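Local coordinates for protein tyrocidine synthase 2 (Brevibacillus parabrevis, PDB 6TA8) that belongs to the nonribosomal peptide synthetases and is represented here by a domain of the condensation-domain family, a two-lobed alpha/beta fold, at residues T50-W55 with I137-G142; A124-L129 with F150-G155; S180-Q185 with I192-K197; Q326-L331 with F377-E382; Y341-T346 with L460-H465. All coordinates share one frame; numbering follows the deposited sequence.

Interaction 1: T50-W55 with I137-G142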
# COMPACT_ATOMS: atom_id res chain seq x y z
N THR A 50 14.09 -9.34 -8.72
CA THR A 50 14.78 -9.06 -9.97
C THR A 50 14.35 -7.68 -10.46
O THR A 50 13.15 -7.37 -10.50
CB THR A 50 14.46 -10.12 -11.02
OG1 THR A 50 14.79 -11.42 -10.50
CG2 THR A 50 15.27 -9.87 -12.29
N ASP A 51 15.33 -6.86 -10.84
CA ASP A 51 15.09 -5.46 -11.19
C ASP A 51 14.34 -4.74 -10.07
O ASP A 51 13.28 -4.14 -10.27
CB ASP A 51 14.33 -5.35 -12.52
CG ASP A 51 14.92 -6.21 -13.61
OD1 ASP A 51 16.17 -6.27 -13.72
OD2 ASP A 51 14.15 -6.83 -14.36
N ARG A 52 14.91 -4.81 -8.86
CA ARG A 52 14.28 -4.21 -7.69
C ARG A 52 14.12 -2.70 -7.82
O ARG A 52 13.43 -2.09 -7.00
CB ARG A 52 15.09 -4.55 -6.44
CG ARG A 52 16.48 -3.94 -6.42
CD ARG A 52 17.34 -4.55 -5.33
NE ARG A 52 18.53 -3.74 -5.07
CZ ARG A 52 19.56 -4.14 -4.34
NH1 ARG A 52 19.56 -5.35 -3.79
NH2 ARG A 52 20.60 -3.34 -4.16
N HIS A 53 14.76 -2.07 -8.82
CA HIS A 53 14.53 -0.66 -9.08
C HIS A 53 13.19 -0.41 -9.75
O HIS A 53 12.74 0.74 -9.80
CB HIS A 53 15.65 -0.10 -9.95
CG HIS A 53 15.70 -0.70 -11.32
ND1 HIS A 53 16.37 -1.87 -11.60
CD2 HIS A 53 15.15 -0.29 -12.49
CE1 HIS A 53 16.24 -2.15 -12.88
NE2 HIS A 53 15.50 -1.21 -13.45
N HIS A 54 12.55 -1.45 -10.27
CA HIS A 54 11.23 -1.36 -10.90
C HIS A 54 10.23 -2.02 -9.96
O HIS A 54 9.95 -3.21 -10.06
CB HIS A 54 11.23 -2.01 -12.28
CG HIS A 54 10.02 -1.67 -13.10
ND1 HIS A 54 9.87 -2.09 -14.41
CD2 HIS A 54 8.91 -0.96 -12.81
CE1 HIS A 54 8.72 -1.65 -14.88
NE2 HIS A 54 8.12 -0.96 -13.93
N TRP A 55 9.70 -1.23 -9.03
CA TRP A 55 8.79 -1.70 -7.99
C TRP A 55 8.15 -0.50 -7.33
O TRP A 55 8.42 -0.20 -6.16
CB TRP A 55 9.55 -2.55 -6.97
CG TRP A 55 8.75 -3.65 -6.35
CD1 TRP A 55 8.49 -4.88 -6.88
CD2 TRP A 55 8.11 -3.63 -5.06
NE1 TRP A 55 7.72 -5.62 -6.02
CE2 TRP A 55 7.48 -4.88 -4.89
CE3 TRP A 55 8.01 -2.68 -4.05
CZ2 TRP A 55 6.76 -5.19 -3.74
CZ3 TRP A 55 7.30 -3.00 -2.91
CH2 TRP A 55 6.68 -4.24 -2.77
N ILE A 137 14.09 3.91 -13.01
CA ILE A 137 14.37 4.49 -11.70
C ILE A 137 15.74 4.01 -11.24
O ILE A 137 16.01 2.80 -11.20
CB ILE A 137 13.29 4.11 -10.68
CG1 ILE A 137 12.01 4.90 -10.95
CG2 ILE A 137 13.77 4.36 -9.26
CD1 ILE A 137 10.96 4.76 -9.87
N ASP A 138 16.62 4.95 -10.91
CA ASP A 138 17.95 4.64 -10.40
C ASP A 138 17.90 4.64 -8.87
O ASP A 138 17.65 5.68 -8.26
CB ASP A 138 18.97 5.65 -10.91
CG ASP A 138 20.39 5.31 -10.49
OD1 ASP A 138 20.63 4.15 -10.07
OD2 ASP A 138 21.27 6.19 -10.58
N LEU A 139 18.14 3.48 -8.27
CA LEU A 139 18.03 3.36 -6.82
C LEU A 139 19.30 3.83 -6.10
O LEU A 139 19.21 4.33 -4.98
CB LEU A 139 17.72 1.92 -6.43
CG LEU A 139 16.27 1.62 -6.04
CD1 LEU A 139 16.10 0.15 -5.68
CD2 LEU A 139 15.84 2.51 -4.88
N GLU A 140 20.47 3.69 -6.73
CA GLU A 140 21.71 4.03 -6.05
C GLU A 140 22.01 5.52 -6.11
O GLU A 140 22.55 6.07 -5.14
CB GLU A 140 22.88 3.23 -6.63
CG GLU A 140 24.19 3.45 -5.90
CD GLU A 140 25.18 2.31 -6.10
OE1 GLU A 140 26.09 2.16 -5.26
OE2 GLU A 140 25.04 1.58 -7.10
N HIS A 141 21.68 6.18 -7.21
CA HIS A 141 21.98 7.60 -7.37
C HIS A 141 20.75 8.48 -7.41
O HIS A 141 20.89 9.71 -7.33
CB HIS A 141 22.81 7.82 -8.65
CG HIS A 141 23.90 6.81 -8.85
ND1 HIS A 141 23.85 5.85 -9.83
CD2 HIS A 141 25.07 6.62 -8.19
CE1 HIS A 141 24.95 5.11 -9.77
NE2 HIS A 141 25.70 5.56 -8.78
N GLY A 142 19.55 7.91 -7.53
CA GLY A 142 18.34 8.69 -7.59
C GLY A 142 18.20 9.43 -8.90
O GLY A 142 19.02 9.28 -9.81
O HOH W 1 12.02 1.60 -12.32
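With chi1 at 65°, His53 holds its CG between its own backbone N and carbonyl carbon, which brings ring atoms CG and CD2 beside Ile137 O, each 3.5 Å from it. The backbone already points CB at that oxygen, 3.2 Å from Ile137 O, and the imidazole meets it obliquely. Arg52 has almost the same first torsion, 66°, but its chain runs on extended across Leu139, with CG 4.2 Å from Leu139 CD1; its NH1 is hydrogen-bonded to Gln92 OE1. Leu139 CD1 also reaches Arg52 O at 3.7 Å and His53 CA at 3.8 Å. Both segments are loops, and the first makes a type I beta turn from Asp51 to His54. The turn is tied to strand 155-163 of the five-stranded mixed sheet, since Arg52 O accepts a hydrogen bond from NE2 of His163, the first histidine of the HHxxxDG motif of this family. One water joins the backbones, donating to His53 O at 2.8 Å and accepting from Ile137 N at 3.2 Å.

Interaction 2: A124-L129 with F150-G155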
# COMPACT_ATOMS: atom_id res chain seq x y z
N ALA A 124 -2.27 4.49 -26.59
CA ALA A 124 -1.20 3.54 -26.88
C ALA A 124 0.17 4.20 -26.81
O ALA A 124 1.16 3.53 -26.47
CB ALA A 124 -1.40 2.91 -28.26
N ARG A 125 0.25 5.50 -27.11
CA ARG A 125 1.53 6.20 -27.04
C ARG A 125 1.86 6.61 -25.60
O ARG A 125 3.03 6.57 -25.20
CB ARG A 125 1.51 7.42 -27.96
CG ARG A 125 2.78 8.26 -27.93
CD ARG A 125 4.00 7.42 -28.27
NE ARG A 125 5.19 8.25 -28.42
CZ ARG A 125 6.43 7.77 -28.53
NH1 ARG A 125 6.64 6.46 -28.50
NH2 ARG A 125 7.45 8.60 -28.67
N ILE A 126 0.85 7.00 -24.83
CA ILE A 126 1.09 7.38 -23.44
C ILE A 126 1.44 6.16 -22.60
O ILE A 126 2.37 6.19 -21.79
CB ILE A 126 -0.13 8.14 -22.87
CG1 ILE A 126 -0.12 9.58 -23.37
CG2 ILE A 126 -0.13 8.09 -21.35
CD1 ILE A 126 -1.40 10.34 -23.07
N LEU A 127 0.72 5.05 -22.80
CA LEU A 127 1.01 3.83 -22.05
C LEU A 127 2.40 3.31 -22.38
O LEU A 127 3.11 2.81 -21.49
CB LEU A 127 -0.05 2.77 -22.35
CG LEU A 127 0.22 1.36 -21.80
CD1 LEU A 127 0.26 1.37 -20.28
CD2 LEU A 127 -0.82 0.38 -22.31
N GLU A 128 2.82 3.41 -23.64
CA GLU A 128 4.15 2.94 -24.03
C GLU A 128 5.24 3.80 -23.39
O GLU A 128 6.24 3.27 -22.91
CB GLU A 128 4.28 2.94 -25.55
CG GLU A 128 5.52 2.23 -26.07
CD GLU A 128 5.54 2.13 -27.58
OE1 GLU A 128 4.76 2.85 -28.24
OE2 GLU A 128 6.33 1.33 -28.11
N LEU A 129 5.05 5.12 -23.39
CA LEU A 129 6.03 6.00 -22.75
C LEU A 129 5.99 5.87 -21.23
O LEU A 129 7.02 6.05 -20.57
CB LEU A 129 5.79 7.45 -23.16
CG LEU A 129 6.15 7.82 -24.60
CD1 LEU A 129 5.54 9.16 -24.97
CD2 LEU A 129 7.66 7.84 -24.79
N PHE A 150 2.10 14.67 -20.24
CA PHE A 150 1.65 14.29 -21.58
C PHE A 150 0.58 15.27 -22.02
O PHE A 150 -0.56 15.23 -21.53
CB PHE A 150 1.12 12.85 -21.59
CG PHE A 150 2.10 11.84 -21.07
CD1 PHE A 150 3.03 11.26 -21.92
CD2 PHE A 150 2.08 11.46 -19.74
CE1 PHE A 150 3.93 10.32 -21.45
CE2 PHE A 150 2.98 10.52 -19.26
CZ PHE A 150 3.90 9.95 -20.12
N ALA A 151 0.93 16.15 -22.96
CA ALA A 151 0.01 17.15 -23.47
C ALA A 151 -0.66 16.62 -24.74
O ALA A 151 0.02 16.36 -25.74
CB ALA A 151 0.74 18.46 -23.75
N THR A 152 -1.98 16.47 -24.69
CA THR A 152 -2.77 16.03 -25.84
C THR A 152 -3.77 17.12 -26.21
O THR A 152 -3.80 18.20 -25.62
CB THR A 152 -3.48 14.71 -25.54
OG1 THR A 152 -4.27 14.85 -24.35
CG2 THR A 152 -2.47 13.59 -25.35
N LYS A 153 -4.60 16.82 -27.21
CA LYS A 153 -5.58 17.79 -27.68
C LYS A 153 -6.76 17.94 -26.72
O LYS A 153 -7.49 18.93 -26.80
CB LYS A 153 -6.09 17.40 -29.07
CG LYS A 153 -6.64 15.99 -29.15
CD LYS A 153 -6.94 15.59 -30.59
CE LYS A 153 -7.43 14.16 -30.68
NZ LYS A 153 -7.66 13.74 -32.09
N ASP A 154 -6.95 16.98 -25.81
CA ASP A 154 -8.07 17.00 -24.87
C ASP A 154 -7.61 17.22 -23.43
O ASP A 154 -8.23 16.71 -22.50
CB ASP A 154 -8.87 15.71 -24.98
CG ASP A 154 -8.01 14.47 -24.84
OD1 ASP A 154 -6.77 14.59 -24.90
OD2 ASP A 154 -8.58 13.37 -24.67
N GLY A 155 -6.53 17.97 -23.24
CA GLY A 155 -6.01 18.27 -21.93
C GLY A 155 -4.58 17.79 -21.77
O GLY A 155 -3.92 17.39 -22.73
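Ile126 and Phe150 meet face-on: the CG2 methyl of Ile126 sits above the centre of the Phe150 ring, 4.3 Å from the centroid and only 7° off the ring normal, the geometry of a CH-pi contact. The other branch of the isoleucine runs along the root of the ring, with CG1 3.9 Å from Phe150 CD1, so both branches are used against one aromatic side chain. Leu129, one helical turn further on, comes in differently. Its CB lies at the ring edge, near the plane, 3.8 Å from Phe150 CE1. The first torsion of Phe150, -56°, sets CG opposite the carbonyl carbon and lays the ring under Ile126 CG2. These residues belong to a beta-alpha-beta unit, strand 110-115, helix 122-134 and strand 145-152; the short helix and strand segments run antiparallel at 174°, with their axes 10.5 Å apart, and the ring also meets Tyr114 with nearly parallel planes. Further along the strand, Thr152 turns its two branches to separate tasks. Its CG2 lies 4.1 Å from Ile126 CD1, the two side chains roughly perpendicular. Its OG1 donates to Asp154 OD1 at 2.6 Å, nearly along the C-O axis, inside the type I beta turn from Thr152 to Gly155 that leads into strand 155-163.

Interaction 3: S180-Q185 with I192-K197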
# COMPACT_ATOMS: atom_id res chain seq x y z
N SER A 180 -1.61 19.97 -4.88
CA SER A 180 -2.74 20.82 -5.24
C SER A 180 -2.62 22.20 -4.59
O SER A 180 -3.10 23.19 -5.16
CB SER A 180 -4.05 20.16 -4.83
OG SER A 180 -5.16 20.93 -5.25
N SER A 181 -1.98 22.28 -3.42
CA SER A 181 -1.76 23.57 -2.79
C SER A 181 -0.55 24.28 -3.39
O SER A 181 -0.59 25.50 -3.61
CB SER A 181 -1.57 23.39 -1.28
OG SER A 181 -1.25 24.62 -0.65
N ALA A 182 0.53 23.54 -3.67
CA ALA A 182 1.71 24.14 -4.27
C ALA A 182 1.40 24.68 -5.67
O ALA A 182 1.86 25.76 -6.04
CB ALA A 182 2.85 23.13 -4.33
N TYR A 183 0.63 23.92 -6.46
CA TYR A 183 0.28 24.38 -7.79
C TYR A 183 -0.67 25.57 -7.74
O TYR A 183 -0.68 26.40 -8.65
CB TYR A 183 -0.34 23.24 -8.60
CG TYR A 183 -0.39 23.51 -10.09
CD1 TYR A 183 0.68 23.20 -10.91
CD2 TYR A 183 -1.53 24.06 -10.68
CE1 TYR A 183 0.64 23.44 -12.27
CE2 TYR A 183 -1.58 24.30 -12.04
CZ TYR A 183 -0.49 23.99 -12.83
OH TYR A 183 -0.54 24.23 -14.18
N SER A 184 -1.48 25.67 -6.68
CA SER A 184 -2.38 26.81 -6.55
C SER A 184 -1.60 28.08 -6.19
O SER A 184 -1.82 29.14 -6.78
CB SER A 184 -3.44 26.52 -5.49
OG SER A 184 -4.15 25.34 -5.80
N GLN A 185 -0.67 27.98 -5.24
CA GLN A 185 0.14 29.13 -4.87
C GLN A 185 1.05 29.56 -6.02
O GLN A 185 1.39 30.74 -6.12
CB GLN A 185 0.98 28.81 -3.63
CG GLN A 185 0.18 28.36 -2.42
CD GLN A 185 1.06 27.96 -1.26
OE1 GLN A 185 2.08 28.60 -0.99
NE2 GLN A 185 0.69 26.89 -0.57
N ILE A 192 5.83 29.30 -2.66
CA ILE A 192 5.15 28.09 -2.20
C ILE A 192 5.44 27.87 -0.72
O ILE A 192 6.60 27.73 -0.32
CB ILE A 192 5.56 26.88 -3.04
CG1 ILE A 192 5.35 27.17 -4.53
CG2 ILE A 192 4.78 25.65 -2.61
CD1 ILE A 192 5.75 26.04 -5.44
N VAL A 193 4.39 27.85 0.09
CA VAL A 193 4.49 27.64 1.53
C VAL A 193 3.62 26.44 1.87
O VAL A 193 2.39 26.50 1.77
CB VAL A 193 4.06 28.87 2.33
CG1 VAL A 193 4.10 28.58 3.82
CG2 VAL A 193 4.95 30.06 1.99
N LEU A 194 4.25 25.35 2.28
CA LEU A 194 3.58 24.12 2.67
C LEU A 194 3.46 24.04 4.18
O LEU A 194 4.20 24.71 4.91
CB LEU A 194 4.34 22.91 2.12
CG LEU A 194 4.41 22.82 0.59
CD1 LEU A 194 5.18 21.58 0.15
CD2 LEU A 194 3.02 22.83 -0.01
N PRO A 195 2.53 23.24 4.70
CA PRO A 195 2.36 23.14 6.16
C PRO A 195 3.64 22.69 6.85
O PRO A 195 4.58 22.18 6.24
CB PRO A 195 1.25 22.10 6.31
CG PRO A 195 0.46 22.21 5.06
CD PRO A 195 1.47 22.51 3.98
N LYS A 196 3.66 22.89 8.17
CA LYS A 196 4.83 22.57 8.97
C LYS A 196 5.18 21.09 8.87
O LYS A 196 4.31 20.23 8.74
CB LYS A 196 4.60 22.96 10.43
CG LYS A 196 4.46 24.45 10.67
CD LYS A 196 5.80 25.16 10.53
CE LYS A 196 5.67 26.65 10.81
NZ LYS A 196 4.78 27.32 9.83
N LYS A 197 6.48 20.81 8.92
CA LYS A 197 6.94 19.43 8.84
C LYS A 197 6.62 18.69 10.13
O LYS A 197 6.78 19.21 11.24
CB LYS A 197 8.45 19.38 8.59
CG LYS A 197 8.91 19.98 7.28
CD LYS A 197 10.37 19.64 7.03
CE LYS A 197 10.92 20.38 5.82
NZ LYS A 197 12.29 19.91 5.49
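Gln185 grips the backbone of Val193 at both its N-H and its carbonyl, a paired hydrogen bond from one side-chain amide to one residue. It ties helix 169-187 to its return loop, which folds back beside it on the way to helix 201-212, in the N-terminal lobe of the condensation-domain fold.

The apolar part lies alongside. Ala182 CB packs against Ile192 CG2 at 3.6 Å and, more loosely, against Leu194 CD2 at 4.3 Å, while Gln78 and His82 of helix 69-82 touch Ile192 and Leu194 respectively.

The polar part centres on the amide, carried to the loop by a chain extended beyond CG. Val193 N donates to Gln185 OE1 at 2.7 Å with an angle of 166°, and Gln185 NE2 donates to Val193 O at 2.9 Å and 164°, coming from above the plane of that carbonyl. Together these nearly straight bonds restrict rotation of the amide. Within the helix, Gln185 NE2 also donates at 3.0 Å to Ser181 OG, which like Val193 O lies within 7° of the amide plane.

Interaction 4: Q326-L331 with F377-E382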
# COMPACT_ATOMS: atom_id res chain seq x y z
N GLN A 326 2.96 -5.22 8.15
CA GLN A 326 2.36 -6.49 7.78
C GLN A 326 2.31 -7.42 8.99
O GLN A 326 3.26 -7.48 9.77
CB GLN A 326 3.15 -7.16 6.64
CG GLN A 326 3.04 -6.44 5.31
CD GLN A 326 3.94 -7.04 4.25
OE1 GLN A 326 4.98 -7.62 4.55
NE2 GLN A 326 3.53 -6.91 2.99
N TYR A 327 1.19 -8.13 9.13
CA TYR A 327 1.02 -9.04 10.25
C TYR A 327 -0.05 -10.06 9.90
O TYR A 327 -1.06 -9.69 9.28
CB TYR A 327 0.63 -8.29 11.53
CG TYR A 327 -0.60 -7.42 11.40
CD1 TYR A 327 -0.53 -6.17 10.82
CD2 TYR A 327 -1.83 -7.85 11.89
CE1 TYR A 327 -1.64 -5.36 10.70
CE2 TYR A 327 -2.96 -7.05 11.78
CZ TYR A 327 -2.86 -5.81 11.18
OH TYR A 327 -3.96 -5.00 11.07
N PRO A 328 0.12 -11.33 10.27
CA PRO A 328 -0.87 -12.34 9.91
C PRO A 328 -2.11 -12.28 10.79
O PRO A 328 -2.03 -12.03 12.00
CB PRO A 328 -0.12 -13.66 10.11
CG PRO A 328 0.88 -13.35 11.18
CD PRO A 328 1.28 -11.91 10.97
N VAL A 329 -3.26 -12.50 10.17
CA VAL A 329 -4.55 -12.56 10.85
C VAL A 329 -5.17 -13.92 10.57
O VAL A 329 -5.18 -14.37 9.42
CB VAL A 329 -5.49 -11.42 10.40
CG1 VAL A 329 -6.87 -11.59 11.01
CG2 VAL A 329 -4.90 -10.07 10.78
N VAL A 330 -5.67 -14.57 11.62
CA VAL A 330 -6.21 -15.92 11.52
C VAL A 330 -7.73 -15.82 11.56
O VAL A 330 -8.32 -15.52 12.60
CB VAL A 330 -5.68 -16.82 12.65
CG1 VAL A 330 -6.30 -18.21 12.56
CG2 VAL A 330 -4.17 -16.89 12.58
N LEU A 331 -8.37 -16.09 10.42
CA LEU A 331 -9.82 -16.09 10.32
C LEU A 331 -10.36 -17.47 10.65
O LEU A 331 -9.74 -18.50 10.36
CB LEU A 331 -10.27 -15.67 8.92
CG LEU A 331 -9.74 -14.33 8.42
CD1 LEU A 331 -10.20 -14.07 6.99
CD2 LEU A 331 -10.18 -13.21 9.34
N PHE A 377 8.02 -17.31 14.34
CA PHE A 377 7.43 -16.70 13.15
C PHE A 377 7.20 -17.75 12.06
O PHE A 377 7.82 -17.73 11.00
CB PHE A 377 8.30 -15.55 12.63
CG PHE A 377 8.73 -14.58 13.69
CD1 PHE A 377 7.91 -13.52 14.04
CD2 PHE A 377 9.95 -14.72 14.32
CE1 PHE A 377 8.30 -12.62 15.02
CE2 PHE A 377 10.34 -13.83 15.30
CZ PHE A 377 9.52 -12.78 15.65
N THR A 378 6.30 -18.69 12.35
CA THR A 378 6.05 -19.82 11.47
C THR A 378 4.87 -19.62 10.53
O THR A 378 4.71 -20.41 9.60
CB THR A 378 5.82 -21.09 12.30
OG1 THR A 378 4.67 -20.92 13.14
CG2 THR A 378 7.03 -21.39 13.17
N LEU A 379 4.05 -18.60 10.75
CA LEU A 379 2.88 -18.38 9.91
C LEU A 379 3.31 -17.83 8.55
O LEU A 379 3.95 -16.77 8.47
CB LEU A 379 1.91 -17.42 10.59
CG LEU A 379 0.76 -18.03 11.38
CD1 LEU A 379 1.26 -19.01 12.42
CD2 LEU A 379 -0.08 -16.94 12.03
N ARG A 380 2.97 -18.55 7.48
CA ARG A 380 3.26 -18.14 6.11
C ARG A 380 1.95 -17.89 5.39
O ARG A 380 1.40 -18.80 4.75
CB ARG A 380 4.10 -19.19 5.38
CG ARG A 380 5.28 -19.70 6.17
CD ARG A 380 6.50 -18.80 5.96
NE ARG A 380 7.49 -18.98 7.01
CZ ARG A 380 7.41 -18.42 8.21
NH1 ARG A 380 8.37 -18.65 9.11
NH2 ARG A 380 6.40 -17.62 8.52
N PRO A 381 1.40 -16.68 5.45
CA PRO A 381 0.13 -16.41 4.76
C PRO A 381 0.32 -16.41 3.26
O PRO A 381 1.34 -15.96 2.74
CB PRO A 381 -0.28 -15.03 5.28
CG PRO A 381 0.61 -14.76 6.47
CD PRO A 381 1.87 -15.51 6.20
N GLU A 382 -0.69 -16.92 2.55
CA GLU A 382 -0.68 -16.95 1.10
C GLU A 382 -1.63 -15.93 0.47
O GLU A 382 -1.59 -15.75 -0.75
CB GLU A 382 -1.03 -18.35 0.59
CG GLU A 382 0.14 -19.33 0.63
CD GLU A 382 -0.28 -20.76 0.39
OE1 GLU A 382 -1.38 -21.14 0.84
OE2 GLU A 382 0.49 -21.51 -0.26
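Strand 325-332, which lays Pro328 against Leu379, is joined to its neighbour in the sheet by a side-chain hydrogen bond from Gln326 NE2 to Glu303 OE2. The contact itself rests on apolar carbons. Leu379 CD2 is the central atom: it lies 3.8 Å from Pro328 CB, is equally near CG of that ring, and reaches Val330 CG2 at 4.1 Å. By these distances a single methyl bridges two residues of one strand. In Val330, chi1 of 178° leaves CG2 on the side of the backbone N, where CD2 meets it. A second proline adds to the layer, Pro381 CG standing 3.9 Å from Pro328 CB. Between Leu379 and Pro381, the guanidinium of Arg380 is modelled too close to Phe377 O, so its weak bond to Leu379 O is doubtful. Leu227 of helix 221-229 touches both Val330 and Leu379, and Pro381 rests on Val299 of the neighbouring strand. Pro328 directs its side chain to this layer, whereas Tyr327 and Val329 direct theirs away from it. The loop thus packs against outermost strand 325-332 before entering strand 383-390 of the six-stranded mixed beta sheet of the C-terminal lobe.

Interaction 5: Y341-T346 with L460-H465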
# COMPACT_ATOMS: atom_id res chain seq x y z
N TYR A 341 -22.99 -14.07 14.93
CA TYR A 341 -21.86 -14.65 15.65
C TYR A 341 -20.57 -14.58 14.83
O TYR A 341 -19.48 -14.52 15.40
CB TYR A 341 -22.18 -16.09 16.05
CG TYR A 341 -20.99 -16.90 16.53
CD1 TYR A 341 -20.46 -16.71 17.80
CD2 TYR A 341 -20.41 -17.85 15.71
CE1 TYR A 341 -19.38 -17.45 18.24
CE2 TYR A 341 -19.32 -18.60 16.14
CZ TYR A 341 -18.81 -18.40 17.40
OH TYR A 341 -17.74 -19.14 17.83
N GLN A 342 -20.69 -14.58 13.50
CA GLN A 342 -19.50 -14.53 12.66
C GLN A 342 -18.86 -13.14 12.68
O GLN A 342 -17.64 -13.02 12.79
CB GLN A 342 -19.86 -14.92 11.23
CG GLN A 342 -18.65 -15.18 10.33
CD GLN A 342 -17.98 -16.50 10.63
OE1 GLN A 342 -18.62 -17.46 11.02
NE2 GLN A 342 -16.66 -16.54 10.45
N ILE A 343 -19.68 -12.09 12.57
CA ILE A 343 -19.14 -10.73 12.59
C ILE A 343 -18.55 -10.41 13.95
O ILE A 343 -17.46 -9.83 14.05
CB ILE A 343 -20.23 -9.72 12.19
CG1 ILE A 343 -20.79 -10.06 10.80
CG2 ILE A 343 -19.68 -8.30 12.20
CD1 ILE A 343 -21.99 -9.23 10.41
N LYS A 344 -19.25 -10.77 15.03
CA LYS A 344 -18.70 -10.55 16.36
C LYS A 344 -17.43 -11.36 16.59
O LYS A 344 -16.55 -10.94 17.34
CB LYS A 344 -19.74 -10.89 17.43
CG LYS A 344 -21.04 -10.12 17.30
CD LYS A 344 -22.02 -10.53 18.39
CE LYS A 344 -23.25 -9.65 18.38
NZ LYS A 344 -23.93 -9.63 19.70
N GLN A 345 -17.32 -12.53 15.95
CA GLN A 345 -16.11 -13.34 16.08
C GLN A 345 -14.91 -12.62 15.46
O GLN A 345 -13.84 -12.55 16.07
CB GLN A 345 -16.32 -14.70 15.43
CG GLN A 345 -15.04 -15.44 15.09
CD GLN A 345 -14.61 -16.38 16.18
OE1 GLN A 345 -15.43 -16.81 17.01
NE2 GLN A 345 -13.33 -16.73 16.20
N THR A 346 -15.09 -12.08 14.26
CA THR A 346 -13.99 -11.40 13.58
C THR A 346 -13.72 -10.03 14.19
O THR A 346 -12.56 -9.63 14.34
CB THR A 346 -14.29 -11.28 12.09
OG1 THR A 346 -14.28 -12.59 11.50
CG2 THR A 346 -13.25 -10.41 11.39
N LEU A 460 -22.94 -8.37 0.08
CA LEU A 460 -24.34 -7.97 -0.02
C LEU A 460 -25.18 -8.60 1.09
O LEU A 460 -26.16 -7.99 1.54
CB LEU A 460 -24.90 -8.35 -1.39
CG LEU A 460 -24.15 -7.79 -2.60
CD1 LEU A 460 -24.67 -8.41 -3.89
CD2 LEU A 460 -24.25 -6.28 -2.64
N GLY A 461 -24.82 -9.80 1.53
CA GLY A 461 -25.56 -10.43 2.61
C GLY A 461 -25.34 -9.77 3.95
O GLY A 461 -26.24 -9.78 4.81
N ILE A 462 -24.17 -9.18 4.16
CA ILE A 462 -23.88 -8.52 5.43
C ILE A 462 -24.57 -7.17 5.51
O ILE A 462 -25.17 -6.83 6.54
CB ILE A 462 -22.36 -8.39 5.63
CG1 ILE A 462 -21.74 -9.76 5.96
CG2 ILE A 462 -22.04 -7.39 6.73
CD1 ILE A 462 -20.24 -9.72 6.13
N ILE A 463 -24.51 -6.38 4.44
CA ILE A 463 -25.12 -5.05 4.47
C ILE A 463 -26.64 -5.15 4.57
O ILE A 463 -27.28 -4.31 5.21
CB ILE A 463 -24.69 -4.22 3.25
CG1 ILE A 463 -25.08 -4.92 1.95
CG2 ILE A 463 -23.19 -3.97 3.29
CD1 ILE A 463 -25.54 -3.98 0.86
N GLU A 464 -27.24 -6.17 3.94
CA GLU A 464 -28.67 -6.37 4.06
C GLU A 464 -29.06 -7.01 5.39
O GLU A 464 -30.21 -6.86 5.82
CB GLU A 464 -29.18 -7.23 2.90
CG GLU A 464 -29.03 -6.57 1.54
CD GLU A 464 -29.28 -7.53 0.39
OE1 GLU A 464 -30.19 -8.37 0.50
OE2 GLU A 464 -28.55 -7.44 -0.63
N HIS A 465 -28.14 -7.70 6.05
CA HIS A 465 -28.41 -8.22 7.38
C HIS A 465 -28.18 -7.15 8.45
O HIS A 465 -28.94 -7.07 9.42
CB HIS A 465 -27.53 -9.45 7.66
CG HIS A 465 -27.24 -9.66 9.11
ND1 HIS A 465 -28.19 -10.11 10.00
CD2 HIS A 465 -26.10 -9.50 9.83
CE1 HIS A 465 -27.65 -10.21 11.21
NE2 HIS A 465 -26.39 -9.84 11.13
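Ile343 of helix 339-351 meets Ile462 and His465 of the long helix 445-466, a helix-helix contact at the outer part of the C-terminal lobe. Its backbones stay well apart, the nearest CA pair, Ile343 and Ile462, being 8.9 Å from one another, and the segments bury only 100 Å² between them.

Apolar contact comes first. Ile343 CD1 lies 4.1 Å from Ile462 CG2, the two side chains lying side by side and pointing opposite ways. Ile343 gets there through chi1 of -58° and chi2 of 172°, which carry CG1 opposite the carbonyl carbon and stretch CD1 outward to the neighbouring helix. Thr283 of helix 277-293 also touches Ile343, and Leu339 touches Ile462.

The polar element belongs to His465, whose NE2 is hydrogen-bonded to Tyr273 OH, a bond that probably helps fix the ring's rotation. It is a carbon of the imidazole that faces Ile343: Ile343 CD1 approaches the ring's edge, near its plane, 4.2 Å from His465 CD2.

How the interactions relate
Interactions 2 and 5 are the buried contacts, each made by apolar side chains on regular elements, whereas 1, 3 and 4 involve loops and are only partly buried. Chemistry follows place: a side-chain amide holds loop backbone in interaction 3, a water joins two loops in interaction 1, and interaction 4 packs a proline-containing loop on an edge strand. Interactions 1 and 2 are joined through the chain, 137-142 being part of the loop between the helix and strand of interaction 2. Interactions 4 and 5 are linked likewise, strand 325-332 being followed by helix 339-351, with nearest atoms about 5 Å apart. The centres of 2 and 5 lie 45 Å apart, in different lobes.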